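Local coordinates for protein packaging enzyme P4 (Pseudomonas phage phi13, PDB 4BLP) that probably hydrolyses nucleoside triphosphates as a hexameric RecA-like motor to drive packaging of viral RNA into the phage capsid, at residues G71-V76 against V110-Q115; N138-N143 against Q291-G296; V150-T155 against L268-I273. One frame throughout, in Å; residues are numbered along the deposited sequence.

Contact 1 of 3, residues G71-V76 against V110-Q115; sequences GSIPLV and VFVPQQ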
loop_
_atom_site.group_PDB
_atom_site.type_symbol
_atom_site.label_atom_id
_atom_site.label_comp_id
_atom_site.label_asym_id
_atom_site.label_seq_id
_atom_site.Cartn_x
_atom_site.Cartn_y
_atom_site.Cartn_z
ATOM N N GLY D 71 -10.266 -13.002 6.754
ATOM C CA GLY D 71 -9.341 -12.052 6.128
ATOM C C GLY D 71 -8.242 -12.853 5.434
ATOM O O GLY D 71 -8.519 -13.879 4.781
ATOM N N SER D 72 -6.997 -12.472 5.659
ATOM C CA SER D 72 -5.862 -13.174 5.041
ATOM C C SER D 72 -5.350 -14.302 5.970
ATOM O O SER D 72 -4.328 -14.925 5.663
ATOM C CB SER D 72 -4.739 -12.174 4.759
ATOM O OG SER D 72 -4.275 -11.633 5.987
ATOM N N ILE D 73 -6.057 -14.558 7.080
ATOM C CA ILE D 73 -5.600 -15.566 8.053
ATOM C C ILE D 73 -6.178 -16.926 7.693
ATOM O O ILE D 73 -7.391 -17.100 7.800
ATOM C CB ILE D 73 -6.042 -15.176 9.508
ATOM C CG1 ILE D 73 -5.526 -13.780 9.924
ATOM C CG2 ILE D 73 -5.608 -16.278 10.527
ATOM C CD1 ILE D 73 -6.422 -13.121 11.016
ATOM N N PRO D 74 -5.334 -17.907 7.331
ATOM C CA PRO D 74 -5.862 -19.254 7.090
ATOM C C PRO D 74 -6.078 -19.955 8.425
ATOM O O PRO D 74 -5.278 -19.786 9.366
ATOM C CB PRO D 74 -4.733 -19.947 6.312
ATOM C CG PRO D 74 -3.458 -19.285 6.821
ATOM C CD PRO D 74 -3.849 -17.856 7.220
ATOM N N LEU D 75 -7.123 -20.769 8.502
ATOM C CA LEU D 75 -7.421 -21.511 9.736
ATOM C C LEU D 75 -7.859 -22.904 9.377
ATOM O O LEU D 75 -8.415 -23.140 8.300
ATOM C CB LEU D 75 -8.582 -20.834 10.483
ATOM C CG LEU D 75 -8.289 -19.443 11.088
ATOM C CD1 LEU D 75 -9.581 -18.802 11.561
ATOM C CD2 LEU D 75 -7.278 -19.548 12.246
ATOM N N VAL D 76 -7.619 -23.819 10.310
ATOM C CA VAL D 76 -8.107 -25.183 10.153
ATOM C C VAL D 76 -8.825 -25.563 11.423
ATOM O O VAL D 76 -8.336 -25.272 12.520
ATOM C CB VAL D 76 -6.950 -26.175 9.857
ATOM C CG1 VAL D 76 -7.459 -27.631 9.885
ATOM C CG2 VAL D 76 -6.307 -25.879 8.504
ATOM N N VAL D 110 -8.248 -25.797 16.681
ATOM C CA VAL D 110 -8.281 -24.708 15.679
ATOM C C VAL D 110 -6.870 -24.200 15.619
ATOM O O VAL D 110 -6.281 -23.901 16.681
ATOM C CB VAL D 110 -9.270 -23.558 16.013
ATOM C CG1 VAL D 110 -9.156 -22.413 14.980
ATOM C CG2 VAL D 110 -10.712 -24.065 16.111
ATOM N N PHE D 111 -6.310 -24.109 14.425
ATOM C CA PHE D 111 -4.935 -23.630 14.320
ATOM C C PHE D 111 -4.701 -22.967 12.993
ATOM O O PHE D 111 -5.446 -23.207 12.022
ATOM C CB PHE D 111 -3.924 -24.807 14.503
ATOM C CG PHE D 111 -4.072 -25.940 13.488
ATOM C CD1 PHE D 111 -4.968 -26.991 13.715
ATOM C CD2 PHE D 111 -3.350 -25.927 12.299
ATOM C CE1 PHE D 111 -5.128 -28.020 12.771
ATOM C CE2 PHE D 111 -3.522 -26.934 11.340
ATOM C CZ PHE D 111 -4.410 -27.986 11.586
ATOM N N VAL D 112 -3.651 -22.147 12.945
ATOM C CA VAL D 112 -3.188 -21.604 11.664
ATOM C C VAL D 112 -2.282 -22.667 11.005
ATOM O O VAL D 112 -1.223 -23.009 11.575
ATOM C CB VAL D 112 -2.421 -20.269 11.847
ATOM C CG1 VAL D 112 -1.889 -19.764 10.480
ATOM C CG2 VAL D 112 -3.339 -19.226 12.488
ATOM N N PRO D 113 -2.652 -23.192 9.811
ATOM C CA PRO D 113 -1.775 -24.180 9.133
ATOM C C PRO D 113 -0.532 -23.437 8.668
ATOM O O PRO D 113 -0.629 -22.299 8.160
ATOM C CB PRO D 113 -2.627 -24.708 7.974
ATOM C CG PRO D 113 -3.558 -23.517 7.629
ATOM C CD PRO D 113 -3.857 -22.885 9.009
ATOM N N GLN D 114 0.644 -24.069 8.866
ATOM C CA GLN D 114 1.892 -23.335 8.633
ATOM C C GLN D 114 2.563 -23.575 7.279
ATOM O O GLN D 114 3.639 -23.010 7.012
ATOM C CB GLN D 114 2.867 -23.600 9.787
ATOM C CG GLN D 114 2.358 -22.970 11.139
ATOM C CD GLN D 114 2.059 -21.473 11.062
ATOM O OE1 GLN D 114 2.686 -20.712 10.318
ATOM N NE2 GLN D 114 1.125 -20.999 11.847
ATOM N N GLN D 115 1.860 -24.277 6.371
ATOM C CA GLN D 115 2.333 -24.380 4.990
ATOM C C GLN D 115 2.464 -22.965 4.409
ATOM O O GLN D 115 1.527 -22.146 4.529
ATOM C CB GLN D 115 1.277 -25.168 4.173
ATOM C CG GLN D 115 1.381 -25.004 2.636
ATOM C CD GLN D 115 2.539 -25.673 1.925
ATOM O OE1 GLN D 115 2.699 -25.458 0.727
ATOM N NE2 GLN D 115 3.374 -26.491 2.604
#

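Contact 2 of 3, residues N138-N143 against Q291-G296; sequences NWQVRN and QTIRSG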
loop_
_atom_site.group_PDB
_atom_site.type_symbol
_atom_site.label_atom_id
_atom_site.label_comp_id
_atom_site.label_asym_id
_atom_site.label_seq_id
_atom_site.Cartn_x
_atom_site.Cartn_y
_atom_site.Cartn_z
ATOM N N ASN D 138 -31.757 -23.759 21.386
ATOM C CA ASN D 138 -32.658 -22.928 22.170
ATOM C C ASN D 138 -31.938 -21.660 22.571
ATOM O O ASN D 138 -31.221 -21.622 23.573
ATOM C CB ASN D 138 -33.191 -23.710 23.407
ATOM C CG ASN D 138 -34.349 -23.041 24.103
ATOM O OD1 ASN D 138 -34.717 -21.899 23.819
ATOM N ND2 ASN D 138 -34.951 -23.738 25.051
ATOM N N TRP D 139 -32.022 -20.643 21.710
ATOM C CA TRP D 139 -31.418 -19.334 21.952
ATOM C C TRP D 139 -32.336 -18.318 21.344
ATOM O O TRP D 139 -32.408 -18.251 20.112
ATOM C CB TRP D 139 -30.002 -19.215 21.354
ATOM C CG TRP D 139 -29.449 -17.805 21.400
ATOM C CD1 TRP D 139 -29.232 -16.972 20.342
ATOM C CD2 TRP D 139 -29.027 -17.086 22.569
ATOM N NE1 TRP D 139 -28.754 -15.761 20.786
ATOM C CE2 TRP D 139 -28.602 -15.809 22.146
ATOM C CE3 TRP D 139 -29.006 -17.390 23.954
ATOM C CZ2 TRP D 139 -28.140 -14.836 23.045
ATOM C CZ3 TRP D 139 -28.479 -16.450 24.835
ATOM C CH2 TRP D 139 -28.070 -15.182 24.381
ATOM N N GLN D 140 -33.065 -17.552 22.219
ATOM C CA GLN D 140 -34.035 -16.505 21.822
ATOM C C GLN D 140 -35.299 -17.146 21.254
ATOM O O GLN D 140 -36.390 -16.712 21.594
ATOM C CB GLN D 140 -33.421 -15.473 20.840
ATOM C CG GLN D 140 -32.133 -14.821 21.375
ATOM C CD GLN D 140 -32.386 -14.074 22.663
ATOM O OE1 GLN D 140 -33.130 -13.092 22.698
ATOM N NE2 GLN D 140 -31.788 -14.532 23.766
ATOM N N VAL D 141 -35.155 -18.162 20.377
ATOM C CA VAL D 141 -36.244 -18.995 19.828
ATOM C C VAL D 141 -35.833 -20.433 20.103
ATOM O O VAL D 141 -34.639 -20.692 20.270
ATOM C CB VAL D 141 -36.573 -18.747 18.339
ATOM C CG1 VAL D 141 -37.072 -17.319 18.124
ATOM C CG2 VAL D 141 -35.379 -19.077 17.426
ATOM N N ARG D 142 -36.796 -21.378 20.112
ATOM C CA ARG D 142 -36.494 -22.769 20.435
ATOM C C ARG D 142 -35.696 -23.506 19.371
ATOM O O ARG D 142 -35.052 -24.507 19.693
ATOM C CB ARG D 142 -37.809 -23.541 20.685
ATOM C CG ARG D 142 -38.486 -23.115 21.983
ATOM C CD ARG D 142 -39.711 -23.939 22.267
ATOM N NE ARG D 142 -40.371 -23.446 23.468
ATOM C CZ ARG D 142 -41.599 -23.782 23.833
ATOM N NH1 ARG D 142 -42.314 -24.619 23.091
ATOM N NH2 ARG D 142 -42.126 -23.285 24.943
ATOM N N ASN D 143 -35.727 -23.025 18.114
ATOM C CA ASN D 143 -35.133 -23.749 16.997
ATOM C C ASN D 143 -34.222 -22.871 16.150
ATOM O O ASN D 143 -34.291 -22.901 14.923
ATOM C CB ASN D 143 -36.269 -24.330 16.135
ATOM C CG ASN D 143 -37.207 -23.282 15.559
ATOM O OD1 ASN D 143 -37.286 -22.131 16.034
ATOM N ND2 ASN D 143 -37.869 -23.649 14.480
ATOM N N GLN D 291 -34.299 -7.884 16.244
ATOM C CA GLN D 291 -33.706 -9.204 16.244
ATOM C C GLN D 291 -34.125 -9.932 14.986
ATOM O O GLN D 291 -35.260 -9.788 14.566
ATOM C CB GLN D 291 -34.134 -9.955 17.501
ATOM C CG GLN D 291 -33.476 -11.358 17.654
ATOM C CD GLN D 291 -33.869 -11.906 19.002
ATOM O OE1 GLN D 291 -34.986 -12.410 19.179
ATOM N NE2 GLN D 291 -32.983 -11.763 19.980
ATOM N N THR D 292 -33.220 -10.693 14.381
ATOM C CA THR D 292 -33.568 -11.510 13.215
ATOM C C THR D 292 -32.835 -12.818 13.352
ATOM O O THR D 292 -31.636 -12.806 13.670
ATOM C CB THR D 292 -33.319 -10.819 11.870
ATOM O OG1 THR D 292 -33.719 -11.740 10.827
ATOM C CG2 THR D 292 -31.832 -10.362 11.663
ATOM N N ILE D 293 -33.561 -13.932 13.194
ATOM C CA ILE D 293 -32.974 -15.264 13.335
ATOM C C ILE D 293 -33.403 -16.195 12.220
ATOM O O ILE D 293 -34.599 -16.262 11.915
ATOM C CB ILE D 293 -33.411 -15.853 14.710
ATOM C CG1 ILE D 293 -32.780 -15.063 15.889
ATOM C CG2 ILE D 293 -33.120 -17.373 14.817
ATOM C CD1 ILE D 293 -33.448 -15.325 17.263
ATOM N N ARG D 294 -32.442 -16.978 11.681
ATOM C CA ARG D 294 -32.737 -18.046 10.727
ATOM C C ARG D 294 -33.048 -19.262 11.600
ATOM O O ARG D 294 -32.136 -19.768 12.291
ATOM C CB ARG D 294 -31.516 -18.309 9.797
ATOM C CG ARG D 294 -31.133 -17.079 8.959
ATOM C CD ARG D 294 -29.910 -17.348 8.070
ATOM N NE ARG D 294 -29.238 -16.083 7.743
ATOM C CZ ARG D 294 -29.547 -15.305 6.715
ATOM N NH1 ARG D 294 -30.482 -15.678 5.850
ATOM N NH2 ARG D 294 -28.914 -14.151 6.535
ATOM N N SER D 295 -34.327 -19.668 11.672
ATOM C CA SER D 295 -34.744 -20.831 12.449
ATOM C C SER D 295 -35.026 -22.017 11.546
ATOM O O SER D 295 -35.091 -21.882 10.295
ATOM C CB SER D 295 -35.982 -20.526 13.313
ATOM O OG SER D 295 -37.184 -20.688 12.568
ATOM N N GLY D 296 -35.252 -23.165 12.192
ATOM C CA GLY D 296 -35.597 -24.387 11.468
ATOM C C GLY D 296 -36.930 -24.272 10.734
ATOM O O GLY D 296 -37.170 -25.023 9.791
#

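Contact 3 of 3, residues V150-T155 against L268-I273; sequences VVVGGT and LVYNNI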
loop_
_atom_site.group_PDB
_atom_site.type_symbol
_atom_site.label_atom_id
_atom_site.label_comp_id
_atom_site.label_asym_id
_atom_site.label_seq_id
_atom_site.Cartn_x
_atom_site.Cartn_y
_atom_site.Cartn_z
ATOM N N VAL D 150 -24.902 -12.893 16.346
ATOM C CA VAL D 150 -24.120 -11.756 16.833
ATOM C C VAL D 150 -25.019 -10.760 17.549
ATOM O O VAL D 150 -26.169 -10.537 17.143
ATOM C CB VAL D 150 -23.293 -11.067 15.713
ATOM C CG1 VAL D 150 -22.272 -12.043 15.117
ATOM C CG2 VAL D 150 -24.201 -10.509 14.632
ATOM N N VAL D 151 -24.484 -10.139 18.594
ATOM C CA VAL D 151 -25.169 -9.115 19.378
ATOM C C VAL D 151 -24.438 -7.837 19.070
ATOM O O VAL D 151 -23.269 -7.718 19.398
ATOM C CB VAL D 151 -25.171 -9.475 20.894
ATOM C CG1 VAL D 151 -25.823 -8.349 21.733
ATOM C CG2 VAL D 151 -25.882 -10.819 21.106
ATOM N N VAL D 152 -25.140 -6.864 18.433
ATOM C CA VAL D 152 -24.521 -5.670 17.894
ATOM C C VAL D 152 -24.972 -4.415 18.608
ATOM O O VAL D 152 -26.120 -4.294 18.995
ATOM C CB VAL D 152 -24.857 -5.561 16.363
ATOM C CG1 VAL D 152 -24.060 -4.466 15.691
ATOM C CG2 VAL D 152 -24.583 -6.884 15.638
ATOM N N GLY D 153 -24.061 -3.457 18.727
ATOM C CA GLY D 153 -24.382 -2.167 19.321
ATOM C C GLY D 153 -23.119 -1.383 19.537
ATOM O O GLY D 153 -22.044 -1.982 19.573
ATOM N N GLY D 154 -23.246 -0.073 19.709
ATOM C CA GLY D 154 -22.089 0.789 19.898
ATOM C C GLY D 154 -21.503 0.738 21.288
ATOM O O GLY D 154 -21.922 -0.046 22.145
ATOM N N THR D 155 -20.481 1.580 21.514
ATOM C CA THR D 155 -19.817 1.662 22.806
ATOM C C THR D 155 -20.850 2.224 23.745
ATOM O O THR D 155 -21.512 3.201 23.382
ATOM C CB THR D 155 -18.560 2.556 22.678
ATOM O OG1 THR D 155 -17.770 2.100 21.574
ATOM C CG2 THR D 155 -17.737 2.581 23.936
ATOM N N LEU D 268 -27.160 0.290 7.087
ATOM C CA LEU D 268 -26.568 -0.502 6.020
ATOM C C LEU D 268 -25.619 -1.555 6.596
ATOM O O LEU D 268 -25.667 -2.718 6.194
ATOM C CB LEU D 268 -25.786 0.409 5.044
ATOM C CG LEU D 268 -26.505 1.355 4.105
ATOM C CD1 LEU D 268 -25.496 1.935 3.122
ATOM C CD2 LEU D 268 -27.609 0.663 3.312
ATOM N N VAL D 269 -24.742 -1.139 7.525
ATOM C CA VAL D 269 -23.787 -2.081 8.130
ATOM C C VAL D 269 -24.530 -3.184 8.874
ATOM O O VAL D 269 -24.186 -4.365 8.730
ATOM C CB VAL D 269 -22.764 -1.320 9.030
ATOM C CG1 VAL D 269 -21.869 -2.284 9.820
ATOM C CG2 VAL D 269 -21.896 -0.408 8.149
ATOM N N TYR D 270 -25.560 -2.830 9.663
ATOM C CA TYR D 270 -26.307 -3.836 10.426
ATOM C C TYR D 270 -27.016 -4.799 9.461
ATOM O O TYR D 270 -27.019 -5.997 9.710
ATOM C CB TYR D 270 -27.283 -3.169 11.401
ATOM C CG TYR D 270 -26.636 -2.537 12.636
ATOM C CD1 TYR D 270 -25.253 -2.448 12.761
ATOM C CD2 TYR D 270 -27.411 -2.012 13.661
ATOM C CE1 TYR D 270 -24.660 -1.840 13.874
ATOM C CE2 TYR D 270 -26.826 -1.443 14.798
ATOM C CZ TYR D 270 -25.454 -1.342 14.893
ATOM O OH TYR D 270 -24.874 -0.750 15.996
ATOM N N ASN D 271 -27.562 -4.284 8.320
ATOM C CA ASN D 271 -28.166 -5.167 7.318
ATOM C C ASN D 271 -27.126 -6.136 6.740
ATOM O O ASN D 271 -27.419 -7.308 6.537
ATOM C CB ASN D 271 -28.783 -4.357 6.169
ATOM C CG ASN D 271 -30.047 -3.647 6.536
ATOM O OD1 ASN D 271 -30.702 -3.974 7.532
ATOM N ND2 ASN D 271 -30.436 -2.673 5.706
ATOM N N ASN D 272 -25.905 -5.638 6.465
ATOM C CA ASN D 272 -24.860 -6.508 5.911
ATOM C C ASN D 272 -24.451 -7.568 6.914
ATOM O O ASN D 272 -24.181 -8.704 6.531
ATOM C CB ASN D 272 -23.649 -5.662 5.472
ATOM C CG ASN D 272 -23.938 -4.780 4.268
ATOM O OD1 ASN D 272 -24.821 -5.052 3.474
ATOM N ND2 ASN D 272 -23.217 -3.696 4.097
ATOM N N ILE D 273 -24.405 -7.213 8.214
ATOM C CA ILE D 273 -24.079 -8.199 9.254
ATOM C C ILE D 273 -25.187 -9.262 9.321
ATOM O O ILE D 273 -24.896 -10.466 9.330
ATOM C CB ILE D 273 -23.851 -7.504 10.634
ATOM C CG1 ILE D 273 -22.577 -6.673 10.593
ATOM C CG2 ILE D 273 -23.752 -8.556 11.748
ATOM C CD1 ILE D 273 -22.324 -5.840 11.860
#

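Contact 1 of 3, residues G71-V76 against V110-Q115
Val76 shows how one branched side chain can bind a short strand pairing to the turn that follows it. Val76 CB lies over one face of the Phe111 ring, 3.9 Å from the ring centroid and offset toward the rim, a CH-pi contact. Val76 CG1, anti to the backbone N (chi1 172°), runs on to the ring tip and meets Phe111 CZ at 3.5 Å. Val76 CG2 turns the other way, onto the pyrrolidine, with Pro113 CG at 3.7 Å. The phenyl can lie alongside because Phe111 holds CG in the crowded position between backbone N and carbonyl carbon (chi1 59°). Beneath them the backbones close a ring of two hydrogen bonds, Val76 N to Phe111 O at 2.8 Å and Phe111 N to Val76 O at 3.0 Å. Beyond it Pro113, having no N-H, turns CD toward Pro74 O, a carbonyl buried without a hydrogen-bond partner but met by a CA-H...O contact from Val112 CA at 3.6 Å. Leu75 and Val112 cross obliquely, and both also rest on Thr194 of helix 193-205. A single antiparallel hydrogen-bonded pair thus joins strand 110-111, outermost within the chain, to the central strand of a small three-stranded antiparallel sheet.

Contact 2 of 3, residues N138-N143 against Q291-G296
Two hydrogen bonds, one at each end, tie the loop 138-143 to strand 291-295 and the residue after it. The one better aligned with the acceptor's C=O axis is all backbone: Gly296 N gives its hydrogen to Asn143 O at 2.9 Å. At the other end Gln291 NE2 donates to Gln140 OE1 at 3.0 Å. The acceptor lies close to the amide plane of Gln291, but the donor stands above the carbonyl plane of Gln140, the two amides being turned 79° against each other. Gln291 reaches across with CG anti to its backbone N (chi1 -176°) and an extended chain, whereas Gln140 bends at chi2. Neither amide relies on the other alone, for Gln291 NE2 also bonds Thr281 OG1, and Gln140 NE2 bonds Gln166 OE1 while sitting over one face of the Trp139 indole.

Around the Gly296 bond, Asn143 OD1 comes within 3.4 Å of Ser295 CB. The polar ends here turn to the next residues: Asn143 ND2 to Thr297 OG1, Ser295 OG to Gly298 O and Thr297 N.

Between the two bonds the interface is apolar. Val141 CG2 and Ile293 CG2 meet tip to tip at 3.8 Å, and Ile293 CD1 presses on Gln140 CB at 3.6 Å. Val141 and Ser295 also rest on Ile300 of the neighbouring strand.

Residues 139-141 form a classic gamma turn, Val141 N bonding Trp139 O around Gln140 at positive phi (73°), and Trp139 N returns a bond to Val141 O. The arrangement is that of a six-residue connection between the two short antiparallel strands 136-137 and 144-145, laid across the antiparallel end of a RecA-like mixed sheet.

Contact 3 of 3, residues V150-T155 against L268-I273
Strand 147-152 leads into a glycine-rich turn that matches a Walker A P-loop, and this contact packs the strand end against helix 266-274. Strand and helix run antiparallel (173°); the axes of the two short segments come within 10.8 Å, and the contact is made by apolar groups and one phenol. Val152 contributes the most surface, while Tyr270 and Ile273 share the helix side about equally. With CG anti to its carbonyl carbon (chi1 -74°), the Tyr270 ring reaches obliquely across to the strand end and offers a face to Val152 CG1, which sits only 3.2 Å from Tyr270 CE1, a tight fit. Tyr270 and Val152 lie alongside, their tips pointing opposite ways, so the phenol oxygen arrives at the turn, where Tyr270 OH is 3.6 Å from Gly153 CA. One helical turn on, Ile273 CG2, anti to its backbone N, touches Val150 CG2 at 3.5 Å; Val152 CG2 is a looser 4.3 Å from Ile273 CG2. On the turn itself, Gly153 O accepts a hydrogen bond from Lys159 NZ. Val150 and Val152 face helix 266-274 and Val151 meets Trp162 and Leu163 of helix 159-164: helices cover both strand faces, as in the alpha/beta core of P-loop NTPases.

The chemistry of the three contacts differs with their place in the fold. Contacts 1 and 3 are buried, while contact 2 is only partly so. Contact 3 is apolar strand-to-helix packing, contact 1 adds a backbone pair to its apolar surface, and contact 2 combines a backbone bond with a side-chain amide bond. Contacts 2 and 3 reach the same mixed sheet, with centres 17 Å apart: contact 3 holds its inner strand 147-152, contact 2 the antiparallel strand 287-295. Contact 1, in the separate three-stranded sheet, lies across the chain's centre from contact 2, about 30 Å between centres. All three reach neighbouring subunits: contact 1 touches the second, contact 2 the third, and contact 3 both.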